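Local coordinates for Lin2118 protein (Listeria innocua, PDB 3OOU) that is of unknown function but, with a helix-turn-helix domain of the AraC family at its C-terminal end, probably binds specific DNA sequences and regulates transcription, at residues 90-93 with 94-98. Numbering follows the deposited sequence.
Sequences RQFK and KHTGE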
loop_
_atom_site.group_PDB
_atom_site.type_symbol
_atom_site.label_atom_id
_atom_site.label_comp_id
_atom_site.label_asym_id
_atom_site.label_seq_id
_atom_site.Cartn_x
_atom_site.Cartn_y
_atom_site.Cartn_z
ATOM N N ARG A 90 -6.512 -0.690 -10.645
ATOM C CA ARG A 90 -7.411 -1.669 -10.017
ATOM C C ARG A 90 -7.523 -1.443 -8.513
ATOM O O ARG A 90 -8.621 -1.427 -7.947
ATOM C CB ARG A 90 -6.928 -3.099 -10.269
ATOM C CG ARG A 90 -7.200 -3.640 -11.656
ATOM C CD ARG A 90 -6.961 -5.147 -11.734
ATOM N NE ARG A 90 -5.568 -5.528 -11.486
ATOM C CZ ARG A 90 -4.599 -5.515 -12.402
ATOM N NH1 ARG A 90 -4.847 -5.132 -13.650
ATOM N NH2 ARG A 90 -3.373 -5.887 -12.065
ATOM N N GLN A 91 -6.374 -1.250 -7.873
ATOM C CA GLN A 91 -6.324 -1.118 -6.423
ATOM C C GLN A 91 -6.966 0.161 -5.898
ATOM O O GLN A 91 -7.633 0.142 -4.862
ATOM C CB GLN A 91 -4.880 -1.259 -5.932
ATOM C CG GLN A 91 -4.326 -2.679 -6.070
ATOM C CD GLN A 91 -5.156 -3.709 -5.323
ATOM O OE1 GLN A 91 -5.626 -3.461 -4.212
ATOM N NE2 GLN A 91 -5.346 -4.871 -5.938
ATOM N N PHE A 92 -6.774 1.266 -6.615
ATOM C CA PHE A 92 -7.395 2.532 -6.238
ATOM C C PHE A 92 -8.918 2.404 -6.312
ATOM O O PHE A 92 -9.626 2.828 -5.394
ATOM C CB PHE A 92 -6.908 3.682 -7.129
ATOM C CG PHE A 92 -7.231 5.046 -6.584
ATOM C CD1 PHE A 92 -6.292 5.751 -5.843
ATOM C CD2 PHE A 92 -8.483 5.628 -6.803
ATOM C CE1 PHE A 92 -6.588 7.020 -5.329
ATOM C CE2 PHE A 92 -8.782 6.888 -6.284
ATOM C CZ PHE A 92 -7.833 7.586 -5.556
ATOM N N LYS A 93 -9.408 1.799 -7.393
ATOM C CA LYS A 93 -10.845 1.571 -7.566
ATOM C C LYS A 93 -11.400 0.700 -6.442
ATOM O O LYS A 93 -12.464 0.992 -5.890
ATOM C CB LYS A 93 -11.124 0.940 -8.938
ATOM C CG LYS A 93 -12.580 0.540 -9.206
ATOM C CD LYS A 93 -13.506 1.743 -9.276
ATOM C CE LYS A 93 -14.946 1.306 -9.508
ATOM N NZ LYS A 93 -15.877 2.461 -9.550
ATOM N N LYS A 94 -10.670 -0.361 -6.109
ATOM C CA LYS A 94 -11.076 -1.294 -5.057
ATOM C C LYS A 94 -11.238 -0.608 -3.696
ATOM O O LYS A 94 -12.214 -0.855 -2.977
ATOM C CB LYS A 94 -10.080 -2.454 -4.970
ATOM C CG LYS A 94 -10.370 -3.466 -3.868
ATOM C CD LYS A 94 -9.335 -4.573 -3.831
ATOM C CE LYS A 94 -9.712 -5.624 -2.800
ATOM N NZ LYS A 94 -8.606 -6.580 -2.549
ATOM N N HIS A 95 -10.300 0.271 -3.360
ATOM C CA HIS A 95 -10.239 0.842 -2.013
ATOM C C HIS A 95 -10.931 2.195 -1.820
ATOM O O HIS A 95 -11.178 2.608 -0.678
ATOM C CB HIS A 95 -8.791 0.850 -1.501
ATOM C CG HIS A 95 -8.273 -0.515 -1.168
ATOM N ND1 HIS A 95 -8.653 -1.193 -0.028
ATOM C CD2 HIS A 95 -7.430 -1.340 -1.832
ATOM C CE1 HIS A 95 -8.061 -2.373 -0.001
ATOM N NE2 HIS A 95 -7.310 -2.487 -1.083
ATOM N N THR A 96 -11.264 2.879 -2.914
ATOM C CA THR A 96 -12.011 4.143 -2.817
ATOM C C THR A 96 -13.413 4.055 -3.417
ATOM O O THR A 96 -14.263 4.901 -3.134
ATOM C CB THR A 96 -11.289 5.338 -3.489
ATOM O OG1 THR A 96 -11.311 5.179 -4.911
ATOM C CG2 THR A 96 -9.850 5.484 -2.988
ATOM N N GLY A 97 -13.638 3.046 -4.256
ATOM C CA GLY A 97 -14.895 2.914 -4.994
ATOM C C GLY A 97 -14.938 3.722 -6.283
ATOM O O GLY A 97 -15.924 3.658 -7.027
ATOM N N GLU A 98 -13.869 4.477 -6.551
ATOM C CA GLU A 98 -13.790 5.366 -7.714
ATOM C C GLU A 98 -12.452 5.211 -8.435
ATOM O O GLU A 98 -11.452 4.849 -7.818
ATOM C CB GLU A 98 -13.959 6.829 -7.278
ATOM C CG GLU A 98 -15.267 7.160 -6.540
ATOM C CD GLU A 98 -16.471 7.324 -7.460
ATOM O OE1 GLU A 98 -16.331 7.181 -8.697
ATOM O OE2 GLU A 98 -17.573 7.601 -6.935
HETATM O O HOH W 1 -6.137 -4.810 -2.001
HETATM O O HOH W 2 -6.936 -7.175 -4.897
#
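With F92 CG anti to its own N (chi1 -165°) and T96 OG1 set between backbone N and carbonyl carbon (chi1 71°), the two side chains meet at the C-terminal end of helix 85-96. T96 CG2 sits over one face of the F92 ring, 3.9 Å from the centroid and close to the ring normal, which meets the criteria for a CH-pi contact. T96 OG1 donates to F92 O at 2.9 Å from above the carbonyl plane, while T96 N approaches the same oxygen nearly along the C=O axis; two bonds thus grip F92 O. T96 OG1 also accepts a fairly straight bond from E98 N (3.1 Å), defining an ST turn that carries the chain round G97, where it leaves helical geometry with positive phi. This turn leads from helix 85-96 of the helix-turn-helix domain into helix 100-107, which F92 and T96 touch at P100 and Y103. E98 O comes to the edge of the F92 ring, 3.2 Å from CD2, and receives a CA-H...O contact from K93. K93 NZ donates a hydrogen bond to G97 O (2.8 Å) from above the carbonyl plane. One turn back, Q91 lies alongside H95, amide and ring planes 45° apart; water 1 links Q91 OE1, H95 NE2 and K94 NZ, and K94 also forms a salt bridge with D52.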